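Local coordinates for ABC transporter, substrate-binding protein (Streptococcus pneumoniae, PDB 5G5Y), which captures short- and long-chain fructooligosaccharides, preferring tetrasaccharides and larger, for import by an ABC transporter, at residues A139-M153 with G277-A289. Sequence-based numbering, arbitrary orientation.
Sequences AWINKDWLKKLGLEM and GSNESYDVLPVLA
Ile-141 and Asp-283 form the hydrogen-bonded pair of an antiparallel bridge between strand 138-142 and the short edge strand 282-284, in a four-stranded mixed sheet of this solute-binding protein. Ile-141 N gives its hydrogen to Asp-283 O at 2.8 Å, and Ile-141 O receives Asp-283 N in return; beyond them Leu-285 N reaches Ala-139 O.

The apolar end is tightly packed. A beta-branched isoleucine suits a strand, and with CG1 anti to the backbone N (chi1 -173°) its CD1 comes to 3.8 Å from CD1 of Leu-285, whose CB and CD2 also cover the methyl of Ala-139. Unbranched Met-153 meets Pro-286 tip to tip, CG 3.5 Å from CD, closer than carbons usually pack. Trp-140 rests CZ3 on Val-284 CG2 and gives its indole N-H to Thr-269 O.

The sheet face carrying Asn-142 and Tyr-282 is buried but polar. Asn-142 CG sits over the Tyr-282 ring, toward its rim, amide and ring planes 54° apart; the long phenol spans strand 138-142 to hydrogen-bond Phe-264 O. Asn-142 also N-caps helix 143-148, its short side chain accepting from Trp-145 N through OD1.

Past this buried cap the contact loosens toward solvent: Lys-143 N and Asp-144 N make only weak bonds to Ser-281 O. Long, flexible Lys-143 crosses Asp-283, whose carboxylate at the partly exposed edge takes NZ on OD2 at 3.2 Å, a salt bridge; a water links NZ to Glu-280 OE1. Small enough to fit close, Ser-281 donates OG to Asp-144 OD2 at 2.7 Å, from 41° above the carboxylate plane.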
loop_
_atom_site.group_PDB
_atom_site.type_symbol
_atom_site.label_atom_id
_atom_site.label_comp_id
_atom_site.label_asym_id
_atom_site.label_seq_id
_atom_site.Cartn_x
_atom_site.Cartn_y
_atom_site.Cartn_z
ATOM N N ALA A 139 -4.470 14.936 -3.609
ATOM C CA ALA A 139 -5.107 15.899 -4.533
ATOM C C ALA A 139 -4.023 16.844 -5.055
ATOM O O ALA A 139 -3.156 17.280 -4.279
ATOM C CB ALA A 139 -6.200 16.664 -3.836
ATOM N N TRP A 140 -4.074 17.108 -6.354
ATOM C CA TRP A 140 -3.106 17.936 -7.050
ATOM C C TRP A 140 -3.864 19.019 -7.795
ATOM O O TRP A 140 -4.985 18.775 -8.295
ATOM C CB TRP A 140 -2.342 17.074 -8.050
ATOM C CG TRP A 140 -1.708 15.877 -7.439
ATOM C CD1 TRP A 140 -2.253 14.644 -7.314
ATOM C CD2 TRP A 140 -0.394 15.795 -6.886
ATOM N NE1 TRP A 140 -1.375 13.810 -6.691
ATOM C CE2 TRP A 140 -0.222 14.482 -6.433
ATOM C CE3 TRP A 140 0.642 16.711 -6.718
ATOM C CZ2 TRP A 140 0.955 14.039 -5.818
ATOM C CZ3 TRP A 140 1.841 16.261 -6.111
ATOM C CH2 TRP A 140 1.973 14.957 -5.672
ATOM N N ILE A 141 -3.273 20.210 -7.877
ATOM C CA ILE A 141 -3.945 21.345 -8.503
ATOM C C ILE A 141 -3.021 22.012 -9.545
ATOM O O ILE A 141 -1.805 22.052 -9.347
ATOM C CB ILE A 141 -4.436 22.346 -7.447
ATOM C CG1 ILE A 141 -5.291 23.468 -8.068
ATOM C CG2 ILE A 141 -3.299 22.905 -6.617
ATOM C CD1 ILE A 141 -6.045 24.278 -7.042
ATOM N N ASN A 142 -3.636 22.552 -10.604
ATOM C CA ASN A 142 -2.921 23.289 -11.644
ATOM C C ASN A 142 -2.540 24.717 -11.228
ATOM O O ASN A 142 -3.346 25.662 -11.259
ATOM C CB ASN A 142 -3.702 23.258 -12.978
ATOM C CG ASN A 142 -2.811 23.662 -14.153
ATOM O OD1 ASN A 142 -2.029 24.579 -14.008
ATOM N ND2 ASN A 142 -2.897 22.968 -15.267
ATOM N N LYS A 143 -1.293 24.855 -10.783
ATOM C CA LYS A 143 -0.736 26.146 -10.381
ATOM C C LYS A 143 -0.525 27.146 -11.538
ATOM O O LYS A 143 -0.563 28.327 -11.278
ATOM C CB LYS A 143 0.617 25.964 -9.652
ATOM C CG LYS A 143 0.505 25.536 -8.194
ATOM C CD LYS A 143 1.735 25.925 -7.360
ATOM C CE LYS A 143 3.072 25.788 -8.106
ATOM N NZ LYS A 143 4.270 25.736 -7.209
ATOM N N ASP A 144 -0.284 26.667 -12.757
ATOM C CA ASP A 144 -0.271 27.514 -13.959
ATOM C C ASP A 144 -1.611 28.249 -14.091
ATOM O O ASP A 144 -1.635 29.479 -14.228
ATOM C CB ASP A 144 -0.067 26.715 -15.246
ATOM C CG ASP A 144 1.348 26.183 -15.425
ATOM O OD1 ASP A 144 2.267 26.561 -14.676
ATOM O OD2 ASP A 144 1.518 25.370 -16.360
ATOM N N TRP A 145 -2.712 27.497 -14.017
ATOM C CA TRP A 145 -4.074 28.101 -14.096
ATOM C C TRP A 145 -4.366 29.106 -12.979
ATOM O O TRP A 145 -4.921 30.180 -13.232
ATOM C CB TRP A 145 -5.149 27.015 -14.121
ATOM C CG TRP A 145 -5.101 26.123 -15.306
ATOM C CD1 TRP A 145 -4.177 26.118 -16.327
ATOM C CD2 TRP A 145 -6.009 25.074 -15.595
ATOM N NE1 TRP A 145 -4.467 25.144 -17.213
ATOM C CE2 TRP A 145 -5.589 24.483 -16.797
ATOM C CE3 TRP A 145 -7.144 24.580 -14.956
ATOM C CZ2 TRP A 145 -6.254 23.426 -17.371
ATOM C CZ3 TRP A 145 -7.795 23.511 -15.518
ATOM C CH2 TRP A 145 -7.362 22.951 -16.710
ATOM N N LEU A 146 -3.987 28.781 -11.744
ATOM C CA LEU A 146 -4.150 29.700 -10.615
ATOM C C LEU A 146 -3.424 31.050 -10.843
ATOM O O LEU A 146 -3.995 32.113 -10.568
ATOM C CB LEU A 146 -3.600 29.087 -9.336
ATOM C CG LEU A 146 -4.404 27.993 -8.611
ATOM C CD1 LEU A 146 -3.571 27.507 -7.430
ATOM C CD2 LEU A 146 -5.744 28.505 -8.121
ATOM N N LYS A 147 -2.186 30.977 -11.330
ATOM C CA LYS A 147 -1.373 32.177 -11.662
ATOM C C LYS A 147 -1.986 32.989 -12.815
ATOM O O LYS A 147 -2.186 34.185 -12.688
ATOM C CB LYS A 147 0.057 31.774 -12.062
ATOM N N LYS A 148 -2.281 32.312 -13.926
ATOM C CA LYS A 148 -2.922 32.942 -15.076
ATOM C C LYS A 148 -4.196 33.698 -14.690
ATOM O O LYS A 148 -4.374 34.830 -15.124
ATOM C CB LYS A 148 -3.231 31.913 -16.140
ATOM C CG LYS A 148 -3.800 32.485 -17.439
ATOM C CD LYS A 148 -2.741 33.165 -18.289
ATOM C CE LYS A 148 -3.295 33.502 -19.672
ATOM N NZ LYS A 148 -2.392 34.429 -20.419
ATOM N N LEU A 149 -5.064 33.093 -13.869
ATOM C CA LEU A 149 -6.305 33.754 -13.435
ATOM C C LEU A 149 -6.116 34.666 -12.225
ATOM O O LEU A 149 -7.057 35.315 -11.784
ATOM C CB LEU A 149 -7.398 32.709 -13.130
ATOM C CG LEU A 149 -7.715 31.756 -14.275
ATOM C CD1 LEU A 149 -8.477 30.525 -13.798
ATOM C CD2 LEU A 149 -8.489 32.452 -15.391
ATOM N N GLY A 150 -4.914 34.721 -11.676
ATOM C CA GLY A 150 -4.641 35.569 -10.517
ATOM C C GLY A 150 -5.412 35.169 -9.275
ATOM O O GLY A 150 -5.913 36.024 -8.559
ATOM N N LEU A 151 -5.514 33.854 -9.036
ATOM C CA LEU A 151 -6.226 33.301 -7.878
ATOM C C LEU A 151 -5.246 32.798 -6.820
ATOM O O LEU A 151 -4.197 32.276 -7.149
ATOM C CB LEU A 151 -7.106 32.137 -8.338
ATOM C CG LEU A 151 -8.118 32.479 -9.449
ATOM C CD1 LEU A 151 -8.791 31.223 -9.949
ATOM C CD2 LEU A 151 -9.162 33.480 -8.983
ATOM N N GLU A 152 -5.622 32.939 -5.558
ATOM C CA GLU A 152 -4.869 32.383 -4.441
ATOM C C GLU A 152 -5.172 30.878 -4.361
ATOM O O GLU A 152 -6.254 30.436 -4.735
ATOM C CB GLU A 152 -5.318 33.017 -3.119
ATOM C CG GLU A 152 -5.370 34.547 -3.069
ATOM C CD GLU A 152 -4.050 35.207 -3.429
ATOM O OE1 GLU A 152 -2.989 34.714 -2.977
ATOM O OE2 GLU A 152 -4.070 36.221 -4.173
ATOM N N MET A 153 -4.230 30.099 -3.838
ATOM C CA MET A 153 -4.501 28.691 -3.527
ATOM C C MET A 153 -5.696 28.612 -2.555
ATOM O O MET A 153 -5.704 29.311 -1.549
ATOM C CB MET A 153 -3.245 28.045 -2.877
ATOM C CG MET A 153 -3.422 26.579 -2.533
ATOM S SD MET A 153 -3.424 25.623 -4.036
ATOM C CE MET A 153 -1.663 25.529 -4.403
ATOM N N GLY A 277 2.791 14.492 -15.241
ATOM C CA GLY A 277 4.207 14.492 -15.617
ATOM C C GLY A 277 5.118 15.165 -14.620
ATOM O O GLY A 277 4.686 15.644 -13.548
ATOM N N SER A 278 6.399 15.201 -14.978
ATOM C CA SER A 278 7.440 15.757 -14.111
ATOM C C SER A 278 7.652 17.196 -14.485
ATOM O O SER A 278 8.540 17.517 -15.283
ATOM C CB SER A 278 8.748 14.965 -14.246
ATOM O OG SER A 278 9.131 14.887 -15.611
ATOM N N ASN A 279 6.814 18.055 -13.918
ATOM C CA ASN A 279 6.837 19.484 -14.185
ATOM C C ASN A 279 6.247 20.249 -12.999
ATOM O O ASN A 279 5.694 19.654 -12.058
ATOM C CB ASN A 279 6.045 19.782 -15.460
ATOM C CG ASN A 279 4.621 19.255 -15.384
ATOM O OD1 ASN A 279 3.858 19.670 -14.519
ATOM N ND2 ASN A 279 4.274 18.316 -16.253
ATOM N N GLU A 280 6.334 21.570 -13.067
ATOM C CA GLU A 280 5.888 22.425 -12.003
ATOM C C GLU A 280 4.485 23.016 -12.252
ATOM O O GLU A 280 4.026 23.814 -11.468
ATOM C CB GLU A 280 6.918 23.537 -11.791
ATOM C CG GLU A 280 8.357 23.047 -11.585
ATOM C CD GLU A 280 8.526 22.061 -10.426
ATOM O OE1 GLU A 280 7.857 22.233 -9.374
ATOM O OE2 GLU A 280 9.344 21.116 -10.565
ATOM N N SER A 281 3.804 22.610 -13.314
ATOM C CA SER A 281 2.441 23.113 -13.564
ATOM C C SER A 281 1.435 22.653 -12.489
ATOM O O SER A 281 0.464 23.367 -12.246
ATOM C CB SER A 281 1.930 22.659 -14.934
ATOM O OG SER A 281 2.823 23.075 -15.952
ATOM N N TYR A 282 1.693 21.478 -11.872
ATOM C CA TYR A 282 0.847 20.908 -10.809
ATOM C C TYR A 282 1.604 20.798 -9.487
ATOM O O TYR A 282 2.833 20.520 -9.464
ATOM C CB TYR A 282 0.340 19.529 -11.227
ATOM C CG TYR A 282 -0.688 19.604 -12.301
ATOM C CD1 TYR A 282 -0.317 19.623 -13.642
ATOM C CD2 TYR A 282 -2.051 19.678 -11.987
ATOM C CE1 TYR A 282 -1.274 19.718 -14.642
ATOM C CE2 TYR A 282 -3.020 19.746 -12.985
ATOM C CZ TYR A 282 -2.622 19.775 -14.316
ATOM O OH TYR A 282 -3.571 19.864 -15.333
ATOM N N ASP A 283 0.876 21.039 -8.391
ATOM C CA ASP A 283 1.438 20.889 -7.059
ATOM C C ASP A 283 0.348 20.359 -6.120
ATOM O O ASP A 283 -0.802 20.229 -6.522
ATOM C CB ASP A 283 1.941 22.240 -6.551
ATOM C CG ASP A 283 3.138 22.114 -5.614
ATOM O OD1 ASP A 283 3.417 21.018 -5.083
ATOM O OD2 ASP A 283 3.798 23.137 -5.399
ATOM N N VAL A 284 0.740 20.076 -4.883
ATOM C CA VAL A 284 -0.149 19.550 -3.850
ATOM C C VAL A 284 -1.221 20.581 -3.484
ATOM O O VAL A 284 -0.925 21.759 -3.246
ATOM C CB VAL A 284 0.604 19.163 -2.564
ATOM C CG1 VAL A 284 -0.355 18.509 -1.582
ATOM C CG2 VAL A 284 1.788 18.235 -2.844
ATOM N N LEU A 285 -2.470 20.137 -3.493
ATOM C CA LEU A 285 -3.565 20.946 -2.994
ATOM C C LEU A 285 -3.462 20.854 -1.470
ATOM O O LEU A 285 -3.616 19.746 -0.926
ATOM C CB LEU A 285 -4.911 20.380 -3.466
ATOM C CG LEU A 285 -6.160 21.141 -3.006
ATOM C CD1 LEU A 285 -6.204 22.513 -3.645
ATOM C CD2 LEU A 285 -7.429 20.399 -3.322
ATOM N N PRO A 286 -3.207 21.969 -0.784
ATOM C CA PRO A 286 -3.154 21.848 0.676
ATOM C C PRO A 286 -4.465 21.388 1.311
ATOM O O PRO A 286 -5.541 21.521 0.710
ATOM C CB PRO A 286 -2.834 23.271 1.152
ATOM C CG PRO A 286 -2.424 24.025 -0.082
ATOM C CD PRO A 286 -3.080 23.370 -1.231
ATOM N N VAL A 287 -4.365 20.908 2.528
ATOM C CA VAL A 287 -5.527 20.440 3.277
ATOM C C VAL A 287 -6.508 21.621 3.434
ATOM O O VAL A 287 -6.110 22.732 3.844
ATOM C CB VAL A 287 -5.107 19.865 4.631
ATOM C CG1 VAL A 287 -6.322 19.587 5.527
ATOM C CG2 VAL A 287 -4.292 18.615 4.378
ATOM N N LEU A 288 -7.761 21.386 3.076
ATOM C CA LEU A 288 -8.803 22.436 3.098
ATOM C C LEU A 288 -9.635 22.384 4.366
ATOM O O LEU A 288 -9.996 21.312 4.846
ATOM C CB LEU A 288 -9.727 22.237 1.922
ATOM C CG LEU A 288 -9.026 22.206 0.570
ATOM C CD1 LEU A 288 -10.029 21.958 -0.547
ATOM C CD2 LEU A 288 -8.312 23.515 0.292
ATOM N N ALA A 289 -9.989 23.540 4.885
ATOM C CA ALA A 289 -10.926 23.588 5.992
ATOM C C ALA A 289 -12.311 23.455 5.417
ATOM O O ALA A 289 -12.633 24.054 4.376
ATOM C CB ALA A 289 -10.771 24.882 6.763
HETATM O O HOH W 1 -3.554 17.092 -1.561
HETATM O O HOH W 2 6.599 24.843 -8.516
#